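Local structure of F-BAR domain only protein 1 (Danio rerio, 5JP2) at residues Glu35-Leu40 with Leu146-Cys151; Phe70-Ile75 with Asp79-Asn84; Gln85-Ser90 with Met106-Leu111; Thr170-Gln175 with Lys273-Gly278; Gly256-Leu261 with Ser269-Arg274. The protein probably acts early in clathrin-mediated endocytosis, its mu homology domain binding a peptide of Eps15, and may regulate Bmp signalling by controlling receptor uptake. All coordinates share one frame; numbering follows the deposited sequence. Where two conformers were deposited one is given.

Contact 1: Glu35-Leu40 with Leu146-Cys151; sequences EHNRCL and LLSAEC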
# COMPACT_ATOMS: atom_id res chain seq x y z
N GLU B 35 21.24 -5.52 19.53
CA GLU B 35 22.24 -4.46 19.49
C GLU B 35 21.93 -3.45 18.40
O GLU B 35 21.67 -2.28 18.69
CB GLU B 35 23.63 -5.03 19.24
CG GLU B 35 24.28 -5.72 20.43
CD GLU B 35 25.77 -5.86 20.23
OE1 GLU B 35 26.29 -5.26 19.26
OE2 GLU B 35 26.43 -6.57 21.02
N HIS B 36 21.92 -3.91 17.16
CA HIS B 36 21.86 -3.02 16.02
C HIS B 36 20.45 -2.81 15.50
O HIS B 36 20.25 -1.92 14.66
CB HIS B 36 22.73 -3.59 14.90
CG HIS B 36 24.06 -4.09 15.37
ND1 HIS B 36 25.04 -3.26 15.86
CD2 HIS B 36 24.56 -5.35 15.43
CE1 HIS B 36 26.09 -3.98 16.20
NE2 HIS B 36 25.83 -5.25 15.95
N ASN B 37 19.47 -3.56 15.99
CA ASN B 37 18.08 -3.46 15.54
C ASN B 37 18.00 -3.38 14.02
O ASN B 37 17.46 -2.43 13.45
CB ASN B 37 17.39 -2.26 16.19
CG ASN B 37 15.89 -2.25 15.94
OD1 ASN B 37 15.25 -3.29 15.87
ND2 ASN B 37 15.33 -1.06 15.79
N ARG B 38 18.58 -4.38 13.36
CA ARG B 38 18.59 -4.39 11.90
C ARG B 38 17.19 -4.66 11.38
O ARG B 38 16.37 -5.30 12.05
CB ARG B 38 19.56 -5.45 11.37
CG ARG B 38 21.03 -5.06 11.45
CD ARG B 38 21.93 -6.27 11.31
NE ARG B 38 23.34 -5.98 11.57
CZ ARG B 38 24.26 -6.91 11.79
NH1 ARG B 38 23.92 -8.19 11.78
NH2 ARG B 38 25.52 -6.57 12.04
N CYS B 39 16.90 -4.18 10.17
CA CYS B 39 15.55 -4.34 9.65
C CYS B 39 15.55 -4.82 8.21
O CYS B 39 16.51 -4.65 7.47
CB CYS B 39 14.75 -3.04 9.77
SG CYS B 39 14.85 -2.00 8.36
N LEU B 40 14.43 -5.44 7.84
CA LEU B 40 14.14 -5.85 6.48
C LEU B 40 12.80 -5.27 6.06
O LEU B 40 11.83 -5.34 6.82
CB LEU B 40 14.10 -7.37 6.38
CG LEU B 40 15.16 -8.13 7.17
CD1 LEU B 40 14.69 -9.53 7.53
CD2 LEU B 40 16.44 -8.18 6.36
N LEU B 146 9.55 3.68 12.13
CA LEU B 146 10.69 3.01 12.72
C LEU B 146 10.30 2.46 14.08
O LEU B 146 9.69 3.17 14.87
CB LEU B 146 11.86 3.96 12.86
CG LEU B 146 12.89 3.71 11.79
CD1 LEU B 146 12.31 4.08 10.45
CD2 LEU B 146 14.16 4.46 12.09
N LEU B 147 10.63 1.20 14.32
CA LEU B 147 10.30 0.52 15.57
C LEU B 147 11.56 0.04 16.27
O LEU B 147 12.47 -0.48 15.64
CB LEU B 147 9.40 -0.69 15.32
CG LEU B 147 8.16 -0.48 14.48
CD1 LEU B 147 7.37 -1.74 14.43
CD2 LEU B 147 7.35 0.66 15.02
N SER B 148 11.60 0.23 17.59
CA SER B 148 12.63 -0.38 18.43
C SER B 148 11.99 -0.97 19.67
O SER B 148 11.48 -0.23 20.51
CB SER B 148 13.69 0.65 18.82
OG SER B 148 14.66 0.05 19.66
N ALA B 149 12.04 -2.29 19.78
CA ALA B 149 11.50 -3.02 20.92
C ALA B 149 12.63 -3.57 21.79
O ALA B 149 13.70 -3.94 21.30
CB ALA B 149 10.60 -4.16 20.47
N GLU B 150 12.38 -3.61 23.09
CA GLU B 150 13.33 -4.13 24.07
C GLU B 150 12.57 -5.01 25.05
O GLU B 150 11.38 -4.81 25.28
CB GLU B 150 14.03 -2.99 24.83
CG GLU B 150 14.92 -2.14 23.96
CD GLU B 150 15.55 -0.98 24.72
OE1 GLU B 150 16.27 -0.18 24.09
OE2 GLU B 150 15.29 -0.86 25.93
N CYS B 151 13.27 -5.99 25.62
CA CYS B 151 12.64 -6.94 26.52
C CYS B 151 13.58 -7.27 27.67
O CYS B 151 14.79 -7.39 27.48
CB CYS B 151 12.26 -8.22 25.78
SG CYS B 151 11.16 -9.30 26.69
O HOH W 1 12.88 -4.08 17.36
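Asn37 reaches across to strand 146-151 with its carboxamide and meets the backbone there directly through ND2 and by way of a water at OD1. On one side ND2 donates to Leu147 O over 2.9 Å, a nearly straight bond with an N-H...O angle of 166°. The acceptor lies close to the amide plane of Asn37, and the N-H in turn arrives in the carbonyl plane, on a lone pair of Leu147 O. On the other side a water lies 2.9 Å from Asn37 OD1, placed to donate to it, and the same water accepts from Ala149 N at 3.1 Å. The amide thus spans two backbone polar groups of the strand, one met directly and one through water. Asn37 belongs to the turn between strands 17-31 and 39-52 of the mu homology domain, whereas strand 145-154 is the outermost strand of a separate four-stranded antiparallel sheet, so the pair ties a hairpin turn of one sheet to the edge of another. CG of Asn37 stands anti to the backbone N (chi1 -171°), which carries the carboxamide straight out to the strand. Ser148 adds a van der Waals touch, its CB lying 3.8 Å from Asn37 ND2. The side chain of Leu147 leads away from Asn37 and packs on Phe31, Tyr280 and Ala282.

Contact 2: Phe70-Ile75 with Asp79-Asn84; sequences FRLVNI and DHFLPN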
# COMPACT_ATOMS: atom_id res chain seq x y z
N PHE B 70 1.05 4.92 -21.50
CA PHE B 70 1.38 5.49 -20.20
C PHE B 70 2.84 5.23 -19.83
O PHE B 70 3.54 4.46 -20.47
CB PHE B 70 0.45 4.99 -19.10
CG PHE B 70 0.59 3.53 -18.78
CD1 PHE B 70 1.52 3.10 -17.85
CD2 PHE B 70 -0.25 2.60 -19.35
CE1 PHE B 70 1.63 1.78 -17.52
CE2 PHE B 70 -0.14 1.28 -19.03
CZ PHE B 70 0.81 0.87 -18.10
N ARG B 71 3.28 5.91 -18.78
CA ARG B 71 4.66 5.91 -18.33
C ARG B 71 4.72 5.67 -16.83
O ARG B 71 3.95 6.26 -16.07
CB ARG B 71 5.29 7.26 -18.65
CG ARG B 71 6.77 7.34 -18.52
CD ARG B 71 7.24 8.78 -18.56
NE ARG B 71 6.88 9.45 -19.80
CZ ARG B 71 7.54 9.33 -20.94
NH1 ARG B 71 8.60 8.53 -21.03
NH2 ARG B 71 7.13 9.99 -22.01
N LEU B 72 5.65 4.83 -16.38
CA LEU B 72 5.98 4.75 -14.96
C LEU B 72 7.19 5.62 -14.65
O LEU B 72 8.18 5.59 -15.37
CB LEU B 72 6.28 3.32 -14.54
CG LEU B 72 5.28 2.24 -14.93
CD1 LEU B 72 5.86 0.91 -14.54
CD2 LEU B 72 3.96 2.47 -14.25
N VAL B 73 7.11 6.37 -13.55
CA VAL B 73 8.15 7.32 -13.20
C VAL B 73 8.58 7.11 -11.76
O VAL B 73 7.83 6.55 -10.95
CB VAL B 73 7.70 8.78 -13.41
CG1 VAL B 73 7.37 9.03 -14.86
CG2 VAL B 73 6.50 9.05 -12.56
N ASN B 74 9.78 7.59 -11.45
CA ASN B 74 10.40 7.44 -10.13
C ASN B 74 10.42 5.98 -9.70
O ASN B 74 10.06 5.63 -8.57
CB ASN B 74 9.70 8.31 -9.09
CG ASN B 74 10.49 8.42 -7.80
OD1 ASN B 74 11.71 8.27 -7.80
ND2 ASN B 74 9.80 8.67 -6.70
N ILE B 75 10.85 5.11 -10.61
CA ILE B 75 10.81 3.67 -10.39
C ILE B 75 12.17 3.11 -10.00
O ILE B 75 12.35 1.90 -10.02
CB ILE B 75 10.26 2.97 -11.63
CG1 ILE B 75 11.08 3.34 -12.85
CG2 ILE B 75 8.81 3.37 -11.84
CD1 ILE B 75 10.77 2.51 -14.03
N ASP B 79 12.32 -3.11 -7.50
CA ASP B 79 13.23 -4.19 -7.86
C ASP B 79 12.74 -4.98 -9.07
O ASP B 79 13.56 -5.46 -9.86
CB ASP B 79 13.43 -5.12 -6.67
CG ASP B 79 14.09 -4.43 -5.49
OD1 ASP B 79 14.81 -3.43 -5.69
OD2 ASP B 79 13.89 -4.90 -4.36
N HIS B 80 11.42 -5.15 -9.24
CA HIS B 80 10.91 -6.10 -10.22
C HIS B 80 9.50 -5.72 -10.66
O HIS B 80 8.68 -5.29 -9.86
CB HIS B 80 10.91 -7.51 -9.63
CG HIS B 80 10.61 -8.58 -10.63
ND1 HIS B 80 11.23 -8.64 -11.86
CD2 HIS B 80 9.76 -9.63 -10.58
CE1 HIS B 80 10.77 -9.69 -12.53
NE2 HIS B 80 9.88 -10.30 -11.78
N PHE B 81 9.22 -5.94 -11.95
CA PHE B 81 7.93 -5.63 -12.57
C PHE B 81 7.35 -6.86 -13.24
O PHE B 81 8.07 -7.61 -13.90
CB PHE B 81 8.06 -4.57 -13.65
CG PHE B 81 8.59 -3.27 -13.17
CD1 PHE B 81 7.73 -2.30 -12.70
CD2 PHE B 81 9.94 -3.00 -13.23
CE1 PHE B 81 8.21 -1.08 -12.28
CE2 PHE B 81 10.43 -1.79 -12.80
CZ PHE B 81 9.56 -0.82 -12.33
N LEU B 82 6.03 -7.03 -13.12
CA LEU B 82 5.29 -8.03 -13.88
C LEU B 82 4.14 -7.37 -14.62
O LEU B 82 3.01 -7.32 -14.13
CB LEU B 82 4.77 -9.15 -12.99
CG LEU B 82 5.82 -10.17 -12.57
CD1 LEU B 82 5.20 -11.24 -11.70
CD2 LEU B 82 6.46 -10.78 -13.80
N PRO B 83 4.39 -6.86 -15.82
CA PRO B 83 3.32 -6.23 -16.59
C PRO B 83 2.29 -7.24 -17.04
O PRO B 83 2.55 -8.44 -17.14
CB PRO B 83 4.05 -5.63 -17.79
CG PRO B 83 5.50 -5.75 -17.49
CD PRO B 83 5.65 -6.89 -16.57
N ASN B 84 1.10 -6.75 -17.32
CA ASN B 84 0.07 -7.61 -17.87
C ASN B 84 0.40 -7.83 -19.33
O ASN B 84 0.30 -6.90 -20.13
CB ASN B 84 -1.31 -6.98 -17.70
CG ASN B 84 -2.40 -7.77 -18.37
OD1 ASN B 84 -2.19 -8.43 -19.37
ND2 ASN B 84 -3.59 -7.72 -17.80
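Phe81 of strand 80-83 packs its ring against Leu72 of strand 69-73 and Ile75 in the turn after it. From CB the side chain leaves with CG beside the backbone N and anti to the carbonyl carbon (chi1 -60°), which directs the ring at the other segment. One flank of the ring, CD1 and then CE1, runs past Leu72, whose CD1 methyl lies 4.1 Å from Phe81 CD1 and 3.8 Å from Phe81 CE1; the methyl sits oblique to the ring, and the two side chains run alongside each other, pointing opposite ways. At the far end Phe81 CZ meets Ile75 twice, with CB and CD1 of Ile75 each 3.9 Å from it. Ile75 CB stands at the ring edge, in its plane, and Ile75 lies roughly perpendicular to the Phe81 side chain. Strand 80-83 ends the large mixed sheet and 69-73 belongs to a four-stranded antiparallel one, so the ring bridges two sheets; Leu131 of strand 125-137 touches both Leu72 and Phe81. Just before Phe81 in the chain, Asp79 and His80 both face Gln134 in a classic beta bulge. With an alanine here the ring is gone, and Leu72 and Ile75 would probably be left with a gap between the two sheets. With carbon alone meeting carbon, cohesion here rests on shape and dispersion, not on directed bonds.

Contact 3: Gln85-Ser90 with Met106-Leu111; sequences QKLLYS and MQALTL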
# COMPACT_ATOMS: atom_id res chain seq x y z
N GLN B 85 0.73 -9.06 -19.69
CA GLN B 85 1.20 -9.33 -21.03
C GLN B 85 0.06 -9.68 -21.97
O GLN B 85 0.27 -9.79 -23.16
CB GLN B 85 2.23 -10.46 -21.01
CG GLN B 85 3.62 -10.00 -20.67
CD GLN B 85 4.61 -11.12 -20.78
OE1 GLN B 85 4.45 -12.16 -20.14
NE2 GLN B 85 5.64 -10.93 -21.60
N LYS B 86 -1.12 -9.87 -21.43
CA LYS B 86 -2.31 -9.98 -22.24
C LYS B 86 -2.61 -8.66 -22.95
O LYS B 86 -2.94 -8.65 -24.14
CB LYS B 86 -3.48 -10.37 -21.34
CG LYS B 86 -3.35 -11.71 -20.67
CD LYS B 86 -4.55 -11.98 -19.78
CE LYS B 86 -5.77 -12.52 -20.49
NZ LYS B 86 -6.94 -12.57 -19.55
N LEU B 87 -2.54 -7.55 -22.22
CA LEU B 87 -2.97 -6.26 -22.73
C LEU B 87 -1.87 -5.27 -23.11
O LEU B 87 -2.20 -4.24 -23.71
CB LEU B 87 -3.89 -5.61 -21.71
CG LEU B 87 -5.05 -6.51 -21.26
CD1 LEU B 87 -5.83 -5.88 -20.18
CD2 LEU B 87 -5.97 -6.81 -22.41
N LEU B 88 -0.60 -5.52 -22.83
CA LEU B 88 0.37 -4.43 -22.94
C LEU B 88 1.56 -4.77 -23.81
O LEU B 88 1.96 -5.93 -23.94
CB LEU B 88 0.88 -3.98 -21.58
CG LEU B 88 -0.11 -3.42 -20.58
CD1 LEU B 88 0.59 -3.30 -19.26
CD2 LEU B 88 -0.64 -2.07 -21.04
N TYR B 89 2.13 -3.71 -24.39
CA TYR B 89 3.38 -3.72 -25.13
C TYR B 89 4.42 -2.90 -24.39
O TYR B 89 4.08 -2.07 -23.55
CB TYR B 89 3.22 -3.13 -26.52
CG TYR B 89 2.30 -3.88 -27.44
CD1 TYR B 89 2.54 -5.21 -27.75
CD2 TYR B 89 1.20 -3.27 -28.02
CE1 TYR B 89 1.72 -5.91 -28.60
CE2 TYR B 89 0.37 -3.96 -28.88
CZ TYR B 89 0.64 -5.28 -29.16
OH TYR B 89 -0.18 -5.99 -30.00
N SER B 90 5.68 -3.09 -24.75
CA SER B 90 6.76 -2.33 -24.13
C SER B 90 7.99 -2.39 -25.02
O SER B 90 8.07 -3.19 -25.95
CB SER B 90 7.11 -2.87 -22.75
OG SER B 90 7.66 -4.16 -22.86
N MET B 106 -4.95 -2.23 -28.43
CA MET B 106 -6.30 -1.69 -28.36
C MET B 106 -7.34 -2.73 -28.75
O MET B 106 -8.48 -2.66 -28.30
CB MET B 106 -6.44 -0.45 -29.23
CG MET B 106 -5.52 0.71 -28.85
SD MET B 106 -5.58 1.28 -27.15
CE MET B 106 -7.27 1.74 -26.96
N GLN B 107 -6.95 -3.72 -29.54
CA GLN B 107 -7.88 -4.78 -29.89
C GLN B 107 -8.13 -5.70 -28.70
O GLN B 107 -9.28 -6.03 -28.40
CB GLN B 107 -7.34 -5.56 -31.10
CG GLN B 107 -7.34 -4.75 -32.41
CD GLN B 107 -6.51 -5.40 -33.51
OE1 GLN B 107 -7.04 -6.00 -34.44
NE2 GLN B 107 -5.20 -5.27 -33.42
N ALA B 108 -7.07 -6.12 -28.01
CA ALA B 108 -7.26 -6.92 -26.80
C ALA B 108 -7.99 -6.13 -25.72
O ALA B 108 -8.92 -6.64 -25.09
CB ALA B 108 -5.91 -7.41 -26.29
N LEU B 109 -7.59 -4.88 -25.50
CA LEU B 109 -8.28 -4.04 -24.52
C LEU B 109 -9.76 -3.92 -24.82
O LEU B 109 -10.59 -4.03 -23.92
CB LEU B 109 -7.64 -2.66 -24.46
CG LEU B 109 -8.31 -1.72 -23.46
CD1 LEU B 109 -8.20 -2.30 -22.06
CD2 LEU B 109 -7.75 -0.32 -23.52
N THR B 110 -10.12 -3.70 -26.09
CA THR B 110 -11.52 -3.63 -26.48
C THR B 110 -12.27 -4.90 -26.11
O THR B 110 -13.35 -4.85 -25.52
CB THR B 110 -11.66 -3.36 -27.97
OG1 THR B 110 -10.96 -2.16 -28.31
CG2 THR B 110 -13.10 -3.23 -28.36
N LEU B 111 -11.72 -6.05 -26.50
CA LEU B 111 -12.36 -7.31 -26.17
C LEU B 111 -12.47 -7.49 -24.67
O LEU B 111 -13.47 -8.00 -24.17
CB LEU B 111 -11.58 -8.47 -26.79
CG LEU B 111 -11.68 -8.57 -28.30
CD1 LEU B 111 -10.81 -9.68 -28.82
CD2 LEU B 111 -13.11 -8.81 -28.69
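Leu87 and Ala108 join the turn leading into strand 88-90 to the first turn of helix 106-119, in a loop-to-helix packing at one end of the mu homology domain. The apolar part is small. Leu87 CD2 lies 3.9 Å from Ala108 CB and 4.0 Å from Leu109 N, so a single methyl rests against the side chain and backbone of the helix. CG of Leu87 is anti to the carbonyl carbon (chi1 -52°), and the branch beyond it brings CD2 up against Ala108. Next along the helix, Leu109 packs on Phe104 and Phe59.

Polar bonds hold each partner in shape separately. Asn84 OD1 accepts from Leu87 N, and Leu87 also pairs through its backbone with Asn105, just ahead of the helix. Within the helix, Met106 O receives both Thr110 N at 2.9 Å and the hydroxyl of Thr110. Back at the interface, Ala108 CB also touches a carbonyl, that of Lys86, with its O 3.9 Å away.

Contact 4: Thr170-Gln175 with Lys273-Gly278; sequences TAPATQ and KRFATG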
# COMPACT_ATOMS: atom_id res chain seq x y z
N THR B 170 12.08 9.03 6.32
CA THR B 170 11.55 7.73 5.94
C THR B 170 10.16 7.83 5.34
O THR B 170 9.87 7.17 4.35
CB THR B 170 11.52 6.82 7.15
OG1 THR B 170 10.51 7.25 8.05
CG2 THR B 170 12.84 6.88 7.85
N ALA B 171 9.35 8.51 5.94
CA ALA B 171 7.94 8.42 5.63
C ALA B 171 7.54 9.30 4.45
O ALA B 171 8.12 10.37 4.23
CB ALA B 171 7.12 8.81 6.85
N PRO B 172 6.54 8.86 3.70
CA PRO B 172 5.93 9.72 2.69
C PRO B 172 5.19 10.87 3.36
O PRO B 172 4.96 10.88 4.57
CB PRO B 172 4.96 8.78 1.97
CG PRO B 172 4.57 7.81 3.00
CD PRO B 172 5.81 7.59 3.84
N ALA B 173 4.80 11.85 2.55
CA ALA B 173 4.12 13.02 3.09
C ALA B 173 2.63 12.72 3.12
O ALA B 173 1.92 12.97 2.15
CB ALA B 173 4.41 14.25 2.24
N THR B 174 2.17 12.28 4.29
CA THR B 174 0.78 11.96 4.57
C THR B 174 0.73 11.38 5.97
O THR B 174 1.77 11.05 6.55
CB THR B 174 0.17 10.99 3.55
OG1 THR B 174 -1.21 10.74 3.89
CG2 THR B 174 0.91 9.66 3.51
N GLN B 175 -0.46 11.27 6.53
CA GLN B 175 -0.63 10.67 7.83
C GLN B 175 -0.68 9.15 7.74
O GLN B 175 -1.14 8.58 6.75
CB GLN B 175 -1.91 11.18 8.47
CG GLN B 175 -1.94 12.65 8.68
CD GLN B 175 -2.90 13.02 9.77
OE1 GLN B 175 -4.04 12.55 9.78
NE2 GLN B 175 -2.46 13.84 10.71
N LYS B 273 -3.87 6.65 -4.57
CA LYS B 273 -2.71 6.02 -3.95
C LYS B 273 -3.06 5.60 -2.53
O LYS B 273 -3.46 6.43 -1.72
CB LYS B 273 -1.52 6.97 -3.93
CG LYS B 273 -1.25 7.57 -5.24
CD LYS B 273 0.02 8.34 -5.22
CE LYS B 273 0.14 9.15 -6.48
NZ LYS B 273 1.52 9.60 -6.72
N ARG B 274 -2.90 4.31 -2.23
CA ARG B 274 -3.19 3.78 -0.91
C ARG B 274 -2.16 2.74 -0.51
O ARG B 274 -1.61 2.03 -1.35
CB ARG B 274 -4.59 3.17 -0.85
CG ARG B 274 -4.82 2.06 -1.82
CD ARG B 274 -6.25 1.56 -1.75
NE ARG B 274 -6.44 0.34 -2.52
CZ ARG B 274 -7.55 -0.38 -2.51
NH1 ARG B 274 -8.57 0.01 -1.77
NH2 ARG B 274 -7.64 -1.48 -3.23
N PHE B 275 -1.88 2.67 0.79
CA PHE B 275 -0.98 1.65 1.27
C PHE B 275 -1.44 1.15 2.63
O PHE B 275 -2.20 1.81 3.34
CB PHE B 275 0.45 2.16 1.31
CG PHE B 275 0.66 3.34 2.20
CD1 PHE B 275 0.72 3.20 3.57
CD2 PHE B 275 0.86 4.59 1.66
CE1 PHE B 275 0.95 4.28 4.38
CE2 PHE B 275 1.09 5.67 2.46
CZ PHE B 275 1.13 5.52 3.82
N ALA B 276 -0.98 -0.05 2.97
CA ALA B 276 -1.35 -0.67 4.23
C ALA B 276 -0.22 -1.59 4.69
O ALA B 276 0.58 -2.06 3.89
CB ALA B 276 -2.65 -1.46 4.11
N THR B 277 -0.19 -1.84 5.99
CA THR B 277 0.74 -2.81 6.53
C THR B 277 0.28 -4.22 6.21
O THR B 277 -0.91 -4.52 6.22
CB THR B 277 0.88 -2.67 8.04
OG1 THR B 277 -0.41 -2.68 8.64
CG2 THR B 277 1.59 -1.45 8.41
N GLY B 278 1.23 -5.07 5.91
CA GLY B 278 1.02 -6.50 5.97
C GLY B 278 1.47 -6.95 7.35
O GLY B 278 0.91 -6.52 8.37
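This is a small apolar contact, in which the loop between strands 157-166 and 179-184 lies against the side chain of Phe275 near the middle of the domain. Phe275 sits on the long strand 266-283, inside the large mixed sheet, and presents one corner of its ring to the loop. Pro172 and Thr174 both converge on Phe275 CE2: Pro172 CG is 4.1 Å from it, approaching obliquely to the ring, and Thr174 CG2 is also 4.1 Å from it but at the ring edge, near its plane. The same methyl reaches Phe275 CZ at 4.2 Å. The torsions sort the two branches of Thr174: OG1 is anti to the backbone N (chi1 -179°), which turns CG2 to the ring and lets the hydroxyl hydrogen-bond to Ser250 O. Leu254 touches both Pro172 and Phe275 and so completes the apolar cluster. On the same strand Arg274 and Ala276 meet the bound Eps15 peptide: Arg274 hydrogen-bonds its backbone and makes a cation-pi contact with an aromatic side chain, while Ala276 packs on an aromatic one. Threonine here divides its chemistry, the methyl given to Phe275 and the hydroxyl to a main-chain carbonyl, so that the loop is held to the sheet by packing and by a polar bond beside it.

Contact 5: Gly256-Leu261 with Ser269-Arg274; sequences GLDVEL and SLVKKR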
# COMPACT_ATOMS: atom_id res chain seq x y z
N GLY B 256 7.44 5.20 -4.08
CA GLY B 256 7.77 6.36 -4.86
C GLY B 256 7.30 6.28 -6.29
O GLY B 256 7.32 7.29 -6.99
N LEU B 257 6.90 5.09 -6.74
CA LEU B 257 6.41 4.89 -8.09
C LEU B 257 5.20 5.78 -8.37
O LEU B 257 4.37 6.02 -7.49
CB LEU B 257 6.06 3.42 -8.31
CG LEU B 257 5.44 2.98 -9.63
CD1 LEU B 257 5.85 1.59 -9.91
CD2 LEU B 257 3.93 3.03 -9.59
N ASP B 258 5.12 6.27 -9.60
CA ASP B 258 3.99 7.06 -10.04
C ASP B 258 3.72 6.75 -11.51
O ASP B 258 4.56 6.17 -12.20
CB ASP B 258 4.26 8.55 -9.83
CG ASP B 258 3.01 9.35 -9.62
OD1 ASP B 258 1.91 8.79 -9.73
OD2 ASP B 258 3.13 10.56 -9.37
N VAL B 259 2.54 7.14 -11.99
CA VAL B 259 2.13 6.87 -13.36
C VAL B 259 1.63 8.16 -14.01
O VAL B 259 0.96 8.98 -13.37
CB VAL B 259 1.05 5.77 -13.40
CG1 VAL B 259 -0.20 6.21 -12.68
CG2 VAL B 259 0.76 5.37 -14.82
N GLU B 260 1.99 8.37 -15.27
CA GLU B 260 1.47 9.49 -16.03
C GLU B 260 1.23 9.05 -17.46
O GLU B 260 1.92 8.18 -17.99
CB GLU B 260 2.42 10.69 -15.99
CG GLU B 260 3.65 10.55 -16.83
CD GLU B 260 4.67 11.65 -16.56
OE1 GLU B 260 4.57 12.28 -15.49
OE2 GLU B 260 5.54 11.89 -17.42
N LEU B 261 0.22 9.64 -18.09
CA LEU B 261 -0.13 9.29 -19.46
C LEU B 261 0.83 9.93 -20.44
O LEU B 261 1.46 10.94 -20.14
CB LEU B 261 -1.55 9.73 -19.79
CG LEU B 261 -2.68 9.12 -18.98
CD1 LEU B 261 -4.02 9.50 -19.61
CD2 LEU B 261 -2.53 7.63 -18.90
N SER B 269 -8.21 11.09 -15.16
CA SER B 269 -9.21 11.70 -14.30
C SER B 269 -8.72 11.79 -12.86
O SER B 269 -9.07 12.75 -12.16
CB SER B 269 -10.51 10.89 -14.37
OG SER B 269 -11.45 11.39 -13.45
N LEU B 270 -7.91 10.84 -12.42
CA LEU B 270 -7.52 10.72 -11.02
C LEU B 270 -6.50 9.60 -10.87
O LEU B 270 -6.53 8.63 -11.61
CB LEU B 270 -8.76 10.43 -10.18
CG LEU B 270 -8.73 10.19 -8.68
CD1 LEU B 270 -10.04 10.68 -8.11
CD2 LEU B 270 -8.62 8.73 -8.45
N VAL B 271 -5.67 9.71 -9.84
CA VAL B 271 -4.74 8.65 -9.46
C VAL B 271 -4.89 8.45 -7.97
O VAL B 271 -4.44 9.29 -7.19
CB VAL B 271 -3.29 8.96 -9.82
CG1 VAL B 271 -2.41 7.83 -9.36
CG2 VAL B 271 -3.15 9.13 -11.30
N LYS B 272 -5.44 7.32 -7.58
CA LYS B 272 -5.65 6.98 -6.19
C LYS B 272 -4.45 6.20 -5.68
O LYS B 272 -4.02 5.24 -6.33
CB LYS B 272 -6.94 6.17 -6.04
CG LYS B 272 -7.39 5.95 -4.62
CD LYS B 272 -8.79 5.37 -4.55
CE LYS B 272 -9.24 5.13 -3.11
NZ LYS B 272 -10.60 4.53 -3.01
N LYS B 273 -3.87 6.65 -4.57
CA LYS B 273 -2.71 6.02 -3.95
C LYS B 273 -3.06 5.60 -2.53
O LYS B 273 -3.46 6.43 -1.72
CB LYS B 273 -1.52 6.97 -3.93
CG LYS B 273 -1.25 7.57 -5.24
CD LYS B 273 0.02 8.34 -5.22
CE LYS B 273 0.14 9.15 -6.48
NZ LYS B 273 1.52 9.60 -6.72
N ARG B 274 -2.90 4.31 -2.23
CA ARG B 274 -3.19 3.78 -0.91
C ARG B 274 -2.16 2.74 -0.51
O ARG B 274 -1.61 2.03 -1.35
CB ARG B 274 -4.59 3.17 -0.85
CG ARG B 274 -4.82 2.06 -1.82
CD ARG B 274 -6.25 1.56 -1.75
NE ARG B 274 -6.44 0.34 -2.52
CZ ARG B 274 -7.55 -0.38 -2.51
NH1 ARG B 274 -8.57 0.01 -1.77
NH2 ARG B 274 -7.64 -1.48 -3.23
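Strands 258-261 and 269-274 run antiparallel, at 171° between their directions, but their axes stay 9.2 Å apart, too far for backbone pairing; it is side chains that meet across the interval. Val259 and Val271 come nearest in backbone terms, with CA atoms 8.1 Å apart, and their CG1 methyls meet at 4.3 Å. Beside them Lys273 reaches over to Asp258, its chain extended beyond CG. The ammonium faces the carboxylate with both oxygens near, Lys273 NZ lying 3.1 Å from Asp258 OD1 in a salt bridge and 3.2 Å from Asp258 OD2. The two strands belong to different sheets: 258-261 is an edge of the four-stranded antiparallel sheet, pairing with 69-73, while 266-283 lies within the large mixed sheet, where Lys272 and Arg274 bind the Eps15 peptide through its backbone. Asp258 CG is anti to the backbone N (chi1 -152°), and OD1 also accepts from Val259 N at 2.9 Å, the donor sitting above the carboxylate plane, which helps fix the rotation of the group. An asparagine here would probably leave Lys273 NZ without its countercharge and weaken the link between the sheets. Ile23 of strand 17-31 packs against Asp258 from the large sheet.

In the fold
All five contacts lie within one mu homology domain, and all but contact 3 reach the large mixed sheet. Contacts 2 and 3 are nested along the chain inside the loop closed by contact 1; contacts 4 and 5 follow and end on the same strand, 266-283, sharing Lys273 and Arg274. Contacts 2 and 5 touch, their centres 12 Å apart, because strands 69-73 and 258-261 are neighbours in the four-stranded sheet that also holds strand 88-90 of contact 3; contact 3 adjoins contact 2 through Phe70 and Leu88. Contact 1 lies far off, its centre 46 Å from that of contact 3, but meets contact 4 through Leu146 and Thr170. Strand 266-283 runs through contacts 4 and 5 and carries residues that bind the peptide.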